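Local coordinates for protein malate dehydrogenase (PDB 3I0P) that probably catalyses the NAD-dependent interconversion of malate and oxaloacetate in Entamoeba histolytica, as a dimeric member of the malate/L-lactate dehydrogenase family, at residues 312-317 against 321-326; 130-135 against 175-180. All coordinates share one frame; numbering follows the deposited sequence.

Interaction 1 (312-317 against 321-326). With NAD (nicotinamide-adenine-dinucleotide), chain B.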
loop_
_atom_site.group_PDB
_atom_site.type_symbol
_atom_site.label_atom_id
_atom_site.label_comp_id
_atom_site.label_asym_id
_atom_site.label_seq_id
_atom_site.Cartn_x
_atom_site.Cartn_y
_atom_site.Cartn_z
ATOM N N ARG A 312 -11.078 17.417 3.413
ATOM C CA ARG A 312 -12.480 17.544 3.840
ATOM C C ARG A 312 -13.172 18.816 3.335
ATOM O O ARG A 312 -14.401 18.838 3.184
ATOM C CB ARG A 312 -12.589 17.446 5.363
ATOM C CG ARG A 312 -12.349 16.049 5.882
ATOM C CD ARG A 312 -12.642 15.958 7.345
ATOM N NE ARG A 312 -11.474 16.274 8.157
ATOM C CZ ARG A 312 -10.749 15.373 8.809
ATOM N NH1 ARG A 312 -9.719 15.754 9.534
ATOM N NH2 ARG A 312 -11.051 14.090 8.746
ATOM N N ASN A 313 -12.382 19.858 3.065
ATOM C CA ASN A 313 -12.890 21.123 2.540
ATOM C C ASN A 313 -13.144 21.202 1.036
ATOM O O ASN A 313 -13.660 22.215 0.568
ATOM C CB ASN A 313 -11.963 22.269 2.928
ATOM C CG ASN A 313 -12.483 23.068 4.101
ATOM O OD1 ASN A 313 -13.665 23.429 4.156
ATOM N ND2 ASN A 313 -11.597 23.365 5.042
ATOM N N THR A 314 -12.777 20.167 0.279
ATOM C CA THR A 314 -12.993 20.177 -1.175
ATOM C C THR A 314 -14.465 19.941 -1.513
ATOM O O THR A 314 -15.227 19.451 -0.680
ATOM C CB THR A 314 -12.097 19.156 -1.936
ATOM O OG1 THR A 314 -12.278 17.840 -1.401
ATOM C CG2 THR A 314 -10.633 19.546 -1.845
ATOM N N ASP A 315 -14.863 20.300 -2.730
ATOM C CA ASP A 315 -16.262 20.202 -3.131
ATOM C C ASP A 315 -16.778 18.774 -3.012
ATOM O O ASP A 315 -16.166 17.832 -3.516
ATOM C CB ASP A 315 -16.477 20.732 -4.554
ATOM C CG ASP A 315 -16.289 22.243 -4.660
ATOM O OD1 ASP A 315 -16.449 22.957 -3.637
ATOM O OD2 ASP A 315 -15.986 22.714 -5.779
ATOM N N LYS A 316 -17.908 18.636 -2.326
ATOM C CA LYS A 316 -18.544 17.343 -2.109
ATOM C C LYS A 316 -19.481 16.977 -3.263
ATOM O O LYS A 316 -20.267 17.806 -3.738
ATOM C CB LYS A 316 -19.275 17.350 -0.763
ATOM C CG LYS A 316 -18.348 17.096 0.423
ATOM C CD LYS A 316 -18.589 18.046 1.568
ATOM C CE LYS A 316 -17.624 19.217 1.540
ATOM N NZ LYS A 316 -17.665 20.013 2.811
ATOM N N LEU A 317 -19.369 15.737 -3.727
ATOM C CA LEU A 317 -20.245 15.197 -4.762
ATOM C C LEU A 317 -21.696 15.285 -4.285
ATOM O O LEU A 317 -21.985 14.927 -3.136
ATOM C CB LEU A 317 -19.859 13.740 -5.049
ATOM C CG LEU A 317 -20.397 12.952 -6.247
ATOM C CD1 LEU A 317 -20.043 13.618 -7.568
ATOM C CD2 LEU A 317 -19.868 11.511 -6.205
ATOM N N ASP A 321 -22.855 14.457 2.211
ATOM C CA ASP A 321 -22.726 15.539 3.167
ATOM C C ASP A 321 -21.268 15.861 3.496
ATOM O O ASP A 321 -20.908 17.031 3.674
ATOM C CB ASP A 321 -23.482 15.153 4.451
ATOM C CG ASP A 321 -23.871 16.356 5.288
ATOM O OD1 ASP A 321 -24.537 17.271 4.742
ATOM O OD2 ASP A 321 -23.521 16.375 6.493
ATOM N N ARG A 322 -20.434 14.824 3.588
ATOM C CA ARG A 322 -19.054 15.000 4.057
ATOM C C ARG A 322 -18.043 14.043 3.442
ATOM O O ARG A 322 -18.400 12.986 2.914
ATOM C CB ARG A 322 -18.977 14.918 5.586
ATOM C CG ARG A 322 -19.412 13.590 6.166
ATOM C CD ARG A 322 -19.628 13.672 7.674
ATOM N NE ARG A 322 -18.389 13.762 8.454
ATOM C CZ ARG A 322 -18.238 13.248 9.672
ATOM N NH1 ARG A 322 -19.232 12.589 10.246
ATOM N NH2 ARG A 322 -17.087 13.377 10.316
ATOM N N ILE A 323 -16.780 14.460 3.516
ATOM C CA ILE A 323 -15.631 13.665 3.134
ATOM C C ILE A 323 -14.939 13.237 4.432
ATOM O O ILE A 323 -14.813 14.029 5.363
ATOM C CB ILE A 323 -14.684 14.482 2.206
ATOM C CG1 ILE A 323 -15.382 14.764 0.866
ATOM C CG2 ILE A 323 -13.334 13.774 1.999
ATOM C CD1 ILE A 323 -14.730 15.840 0.001
ATOM N N TYR A 324 -14.525 11.975 4.498
ATOM C CA TYR A 324 -13.822 11.457 5.671
ATOM C C TYR A 324 -12.327 11.269 5.385
ATOM O O TYR A 324 -11.882 11.309 4.233
ATOM C CB TYR A 324 -14.433 10.125 6.129
ATOM C CG TYR A 324 -15.922 10.158 6.402
ATOM C CD1 TYR A 324 -16.413 10.132 7.706
ATOM C CD2 TYR A 324 -16.847 10.205 5.353
ATOM C CE1 TYR A 324 -17.782 10.165 7.962
ATOM C CE2 TYR A 324 -18.220 10.230 5.601
ATOM C CZ TYR A 324 -18.676 10.209 6.907
ATOM O OH TYR A 324 -20.030 10.236 7.154
ATOM N N THR A 325 -11.553 11.081 6.443
ATOM C CA THR A 325 -10.178 10.641 6.298
ATOM C C THR A 325 -9.963 9.362 7.130
ATOM O O THR A 325 -10.774 9.031 8.006
ATOM C CB THR A 325 -9.163 11.741 6.687
ATOM O OG1 THR A 325 -9.325 12.065 8.065
ATOM C CG2 THR A 325 -9.357 12.999 5.849
ATOM N N ALA A 326 -8.880 8.642 6.838
ATOM C CA ALA A 326 -8.578 7.385 7.504
ATOM C C ALA A 326 -8.717 7.515 9.014
ATOM O O ALA A 326 -8.064 8.357 9.637
ATOM C CB ALA A 326 -7.183 6.921 7.135
HETATM P PA NAD B . -13.174 -1.157 5.335
HETATM O O1A NAD B . -14.201 -1.102 6.440
HETATM O O2A NAD B . -13.646 -1.352 3.931
HETATM O O5B NAD B . -12.334 0.211 5.436
HETATM C C5B NAD B . -11.792 0.630 6.701
HETATM C C4B NAD B . -10.746 1.744 6.551
HETATM O O4B NAD B . -11.111 2.689 5.536
HETATM C C3B NAD B . -10.591 2.565 7.814
HETATM O O3B NAD B . -9.234 3.035 7.884
HETATM C C2B NAD B . -11.537 3.728 7.608
HETATM O O2B NAD B . -11.133 4.875 8.356
HETATM C C1B NAD B . -11.394 3.970 6.119
HETATM N N9A NAD B . -12.591 4.574 5.463
HETATM C C8A NAD B . -13.816 4.039 5.362
HETATM N N7A NAD B . -14.597 4.892 4.665
HETATM C C5A NAD B . -13.847 5.965 4.321
HETATM C C6A NAD B . -14.088 7.146 3.612
HETATM N N6A NAD B . -15.312 7.418 3.097
HETATM N N1A NAD B . -13.088 8.045 3.445
HETATM C C2A NAD B . -11.868 7.812 3.947
HETATM N N3A NAD B . -11.608 6.685 4.625
HETATM C C4A NAD B . -12.580 5.751 4.826
HETATM O O3 NAD B . -12.013 -2.244 5.677
HETATM P PN NAD B . -12.120 -3.869 5.716
HETATM O O1N NAD B . -11.241 -4.399 4.609
HETATM O O2N NAD B . -13.562 -4.301 5.824
HETATM O O5D NAD B . -11.422 -4.254 7.106
HETATM C C5D NAD B . -12.136 -4.157 8.342
HETATM C C4D NAD B . -11.302 -4.731 9.484
HETATM O O4D NAD B . -11.067 -6.128 9.281
HETATM C C3D NAD B . -9.930 -4.076 9.584
HETATM O O3D NAD B . -9.779 -3.572 10.918
HETATM C C2D NAD B . -8.926 -5.178 9.245
HETATM O O2D NAD B . -7.693 -5.147 9.985
HETATM C C1D NAD B . -9.705 -6.422 9.607
HETATM N N1N NAD B . -9.199 -7.606 8.915
HETATM C C2N NAD B . -8.424 -8.469 9.610
HETATM C C3N NAD B . -7.919 -9.615 8.990
HETATM C C7N NAD B . -7.053 -10.585 9.745
HETATM O O7N NAD B . -6.635 -11.580 9.165
HETATM N N7N NAD B . -6.762 -10.345 11.021
HETATM C C4N NAD B . -8.227 -9.856 7.649
HETATM C C5N NAD B . -9.024 -8.942 6.952
HETATM C C6N NAD B . -9.504 -7.815 7.617
HETATM O O HOH W 1 -16.507 17.220 4.672
#
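The Ile323 side chain lies against Thr314 and the aliphatic part of Lys316. Its CG1, anti to the carbonyl carbon (chi1 -67°), carries CD1 across the side chain of Thr314, with Ile323 CD1 3.5 Å from Thr314 OG1, while Lys316 CG lies 3.8 Å from Ile323 CG1. Tyr248 of the second subunit packs on the same isoleucine. Further along, Lys316 CD rests 3.3 Å from Asp321 O, and bends at chi2 and chi3 turn Lys316 NZ back toward Arg312 O in a long, weak hydrogen bond. A water bridges the two backbones, donating to Arg312 O and accepting from Ile323 N, both at 3.0 Å. The Arg312 chain runs past Ile323 O, with Arg312 CG 3.2 Å from Ile323 O, then kinks at chi3 (-89°). Its guanidinium meets Thr325 crosswise: Thr325 CG2 sits over one face, and Arg312 NH2 reaches Thr325 OG1 at 2.7 Å, a weak bond because the N-H...O angle is just 117°. Arg312 is salt-bridged through NH1 to Glu174, its strongest polar partner, and through NH2 to Glu328. Arg322 NH2 is salt-bridged to Glu332 and also to Glu328, whose OE1 accepts from the backbone N of Thr325. Tyr324 CE1 sits over the centre of one face of the Arg322 guanidinium. On the ligand side, Tyr324 CB lies 3.7 Å from NAD N1A. Direct bonding between the segments is thus limited to one weak hydrogen bond, supplemented by the bridging water, and Glu328, shared by both arginines, together with Glu174 and Glu332 probably offsets their like charges.

Interaction 2 (130-135 against 175-180). With NAD (nicotinamide-adenine-dinucleotide), chain B.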
loop_
_atom_site.group_PDB
_atom_site.type_symbol
_atom_site.label_atom_id
_atom_site.label_comp_id
_atom_site.label_asym_id
_atom_site.label_seq_id
_atom_site.Cartn_x
_atom_site.Cartn_y
_atom_site.Cartn_z
ATOM N N TYR A 130 -2.259 -2.339 15.967
ATOM C CA TYR A 130 -0.806 -2.277 16.091
ATOM C C TYR A 130 -0.255 -0.977 15.502
ATOM O O TYR A 130 0.693 -0.402 16.033
ATOM C CB TYR A 130 -0.179 -3.540 15.485
ATOM C CG TYR A 130 -0.901 -4.760 15.996
ATOM C CD1 TYR A 130 -0.579 -5.327 17.241
ATOM C CD2 TYR A 130 -1.965 -5.301 15.279
ATOM C CE1 TYR A 130 -1.289 -6.415 17.733
ATOM C CE2 TYR A 130 -2.670 -6.385 15.759
ATOM C CZ TYR A 130 -2.333 -6.940 16.979
ATOM O OH TYR A 130 -3.053 -8.022 17.419
ATOM N N SER A 131 -0.886 -0.495 14.436
ATOM C CA SER A 131 -0.511 0.789 13.854
ATOM C C SER A 131 -0.826 1.938 14.807
ATOM O O SER A 131 -0.068 2.905 14.889
ATOM C CB SER A 131 -1.188 1.001 12.496
ATOM O OG SER A 131 -0.533 0.227 11.497
ATOM N N LEU A 132 -1.936 1.822 15.534
ATOM C CA LEU A 132 -2.298 2.830 16.525
ATOM C C LEU A 132 -1.256 2.930 17.643
ATOM O O LEU A 132 -0.943 4.025 18.100
ATOM C CB LEU A 132 -3.691 2.567 17.104
ATOM C CG LEU A 132 -4.897 2.814 16.193
ATOM C CD1 LEU A 132 -6.156 2.240 16.819
ATOM C CD2 LEU A 132 -5.087 4.290 15.879
ATOM N N LEU A 133 -0.708 1.796 18.068
ATOM C CA LEU A 133 0.347 1.798 19.073
ATOM C C LEU A 133 1.515 2.669 18.624
ATOM O O LEU A 133 2.075 3.422 19.417
ATOM C CB LEU A 133 0.835 0.376 19.363
ATOM C CG LEU A 133 -0.095 -0.613 20.075
ATOM C CD1 LEU A 133 0.579 -1.994 20.111
ATOM C CD2 LEU A 133 -0.482 -0.155 21.493
ATOM N N ALA A 134 1.871 2.570 17.346
ATOM C CA ALA A 134 2.978 3.333 16.792
ATOM C C ALA A 134 2.679 4.834 16.738
ATOM O O ALA A 134 3.527 5.644 17.111
ATOM C CB ALA A 134 3.355 2.803 15.422
ATOM N N ALA A 135 1.474 5.194 16.299
ATOM C CA ALA A 135 1.067 6.599 16.218
ATOM C C ALA A 135 1.022 7.308 17.588
ATOM O O ALA A 135 1.332 8.507 17.691
ATOM C CB ALA A 135 -0.249 6.726 15.496
ATOM N N ALA A 175 -7.987 14.963 16.967
ATOM C CA ALA A 175 -8.334 14.193 18.170
ATOM C C ALA A 175 -8.090 12.694 17.998
ATOM O O ALA A 175 -8.120 11.936 18.964
ATOM C CB ALA A 175 -9.784 14.456 18.565
ATOM N N PHE A 176 -7.865 12.285 16.753
ATOM C CA PHE A 176 -7.577 10.901 16.382
ATOM C C PHE A 176 -6.459 10.924 15.350
ATOM O O PHE A 176 -6.372 11.873 14.571
ATOM C CB PHE A 176 -8.822 10.253 15.761
ATOM C CG PHE A 176 -9.423 11.054 14.633
ATOM C CD1 PHE A 176 -9.124 10.748 13.311
ATOM C CD2 PHE A 176 -10.268 12.137 14.898
ATOM C CE1 PHE A 176 -9.670 11.496 12.267
ATOM C CE2 PHE A 176 -10.810 12.881 13.870
ATOM C CZ PHE A 176 -10.515 12.565 12.552
ATOM N N PRO A 177 -5.599 9.886 15.332
ATOM C CA PRO A 177 -4.566 9.815 14.288
ATOM C C PRO A 177 -5.150 9.402 12.945
ATOM O O PRO A 177 -6.282 8.898 12.889
ATOM C CB PRO A 177 -3.637 8.710 14.791
ATOM C CG PRO A 177 -4.504 7.858 15.634
ATOM C CD PRO A 177 -5.453 8.799 16.316
ATOM N N TYR A 178 -4.394 9.622 11.874
ATOM C CA TYR A 178 -4.702 8.993 10.611
ATOM C C TYR A 178 -4.513 7.504 10.834
ATOM O O TYR A 178 -3.494 7.073 11.390
ATOM C CB TYR A 178 -3.746 9.498 9.529
ATOM C CG TYR A 178 -3.720 8.684 8.239
ATOM C CD1 TYR A 178 -4.342 9.155 7.087
ATOM C CD2 TYR A 178 -3.042 7.469 8.167
ATOM C CE1 TYR A 178 -4.304 8.420 5.904
ATOM C CE2 TYR A 178 -3.003 6.734 6.998
ATOM C CZ TYR A 178 -3.631 7.210 5.871
ATOM O OH TYR A 178 -3.591 6.477 4.708
ATOM N N CYS A 179 -5.490 6.712 10.421
ATOM C CA CYS A 179 -5.355 5.275 10.518
ATOM C C CYS A 179 -6.079 4.575 9.404
ATOM O O CYS A 179 -7.293 4.342 9.490
ATOM C CB CYS A 179 -5.869 4.748 11.855
ATOM S SG CYS A 179 -5.457 3.007 12.095
ATOM N N PHE A 180 -5.342 4.227 8.353
ATOM C CA PHE A 180 -5.906 3.319 7.375
ATOM C C PHE A 180 -5.784 1.896 7.908
ATOM O O PHE A 180 -4.753 1.516 8.468
ATOM C CB PHE A 180 -5.264 3.436 5.999
ATOM C CG PHE A 180 -5.769 2.401 5.041
ATOM C CD1 PHE A 180 -7.083 2.438 4.598
ATOM C CD2 PHE A 180 -4.958 1.346 4.643
ATOM C CE1 PHE A 180 -7.568 1.468 3.744
ATOM C CE2 PHE A 180 -5.442 0.366 3.770
ATOM C CZ PHE A 180 -6.746 0.430 3.326
HETATM P PA NAD B . -13.174 -1.157 5.335
HETATM O O1A NAD B . -14.201 -1.102 6.440
HETATM O O2A NAD B . -13.646 -1.352 3.931
HETATM O O5B NAD B . -12.334 0.211 5.436
HETATM C C5B NAD B . -11.792 0.630 6.701
HETATM C C4B NAD B . -10.746 1.744 6.551
HETATM O O4B NAD B . -11.111 2.689 5.536
HETATM C C3B NAD B . -10.591 2.565 7.814
HETATM O O3B NAD B . -9.234 3.035 7.884
HETATM C C2B NAD B . -11.537 3.728 7.608
HETATM O O2B NAD B . -11.133 4.875 8.356
HETATM C C1B NAD B . -11.394 3.970 6.119
HETATM N N9A NAD B . -12.591 4.574 5.463
HETATM C C8A NAD B . -13.816 4.039 5.362
HETATM N N7A NAD B . -14.597 4.892 4.665
HETATM C C5A NAD B . -13.847 5.965 4.321
HETATM C C6A NAD B . -14.088 7.146 3.612
HETATM N N6A NAD B . -15.312 7.418 3.097
HETATM N N1A NAD B . -13.088 8.045 3.445
HETATM C C2A NAD B . -11.868 7.812 3.947
HETATM N N3A NAD B . -11.608 6.685 4.625
HETATM C C4A NAD B . -12.580 5.751 4.826
HETATM O O3 NAD B . -12.013 -2.244 5.677
HETATM P PN NAD B . -12.120 -3.869 5.716
HETATM O O1N NAD B . -11.241 -4.399 4.609
HETATM O O2N NAD B . -13.562 -4.301 5.824
HETATM O O5D NAD B . -11.422 -4.254 7.106
HETATM C C5D NAD B . -12.136 -4.157 8.342
HETATM C C4D NAD B . -11.302 -4.731 9.484
HETATM O O4D NAD B . -11.067 -6.128 9.281
HETATM C C3D NAD B . -9.930 -4.076 9.584
HETATM O O3D NAD B . -9.779 -3.572 10.918
HETATM C C2D NAD B . -8.926 -5.178 9.245
HETATM O O2D NAD B . -7.693 -5.147 9.985
HETATM C C1D NAD B . -9.705 -6.422 9.607
HETATM N N1N NAD B . -9.199 -7.606 8.915
HETATM C C2N NAD B . -8.424 -8.469 9.610
HETATM C C3N NAD B . -7.919 -9.615 8.990
HETATM C C7N NAD B . -7.053 -10.585 9.745
HETATM O O7N NAD B . -6.635 -11.580 9.165
HETATM N N7N NAD B . -6.762 -10.345 11.021
HETATM C C4N NAD B . -8.227 -9.856 7.649
HETATM C C5N NAD B . -9.024 -8.942 6.952
HETATM C C6N NAD B . -9.504 -7.815 7.617
#
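The contact sets helix 127-136 against the start of strand 178-182 and the loop leading into it; the strand is an outermost one of the seven-stranded mixed sheet within this chain of a malate/L-lactate dehydrogenase-family protein. Every contact between 130-135 and 175-180 is apolar. Leu132 does most of the touching: CG is anti to the carbonyl carbon (chi1 -71°), and the Leu132 and Pro177 side chains cross at about a right angle, Leu132 CD2 3.6 Å from Pro177 CG. Leu132 CD2 also lies 4.0 Å from Cys179 SG. One helical turn on, Ala135 CB meets Pro177 CB at 4.0 Å, so the proline is touched by two residues spaced three apart on one helix face. Arg45 of helix 29-45 packs on both Leu132 and Cys179. Polar bonds tie each element to the sheet separately: Ser131 OG is hydrogen-bonded to Gly141 O, and Phe180 pairs its backbone with Ile168. Tyr178 OH bonds to Cys249 O of the second subunit. Cofactor contacts come from the strand: the Phe180 ring lies obliquely near the adenosine ribose, with Phe180 CD1 4.0 Å from NAD O3B, and the ribose hydroxyl O3B donates a weak hydrogen bond to Cys179 O at 2.8 Å.

How the interactions relate
Interactions 1 and 2 follow one another in the chain and lie with centres about 20 Å apart, yet they meet at the edge of strand 178-182. There Ala326 O and Cys179 N are 3.2 Å apart, a probable hydrogen bond, and Ala326 CB packs on Tyr178 CE1 at 3.5 Å. Phe176 CZ also comes to 4.1 Å from Arg312 NH2. The second segment of each contact meets the adenosine half of NAD: Tyr324 at the adenine, Ala326 near O2B, and Cys179 and Phe180 at O3B. Gly327 and Asp181, the residues directly following these segments, are also hydrogen-bonded to NAD. The second subunit touches both contacts and adds its His245 and Lys246 to the cofactor's partners.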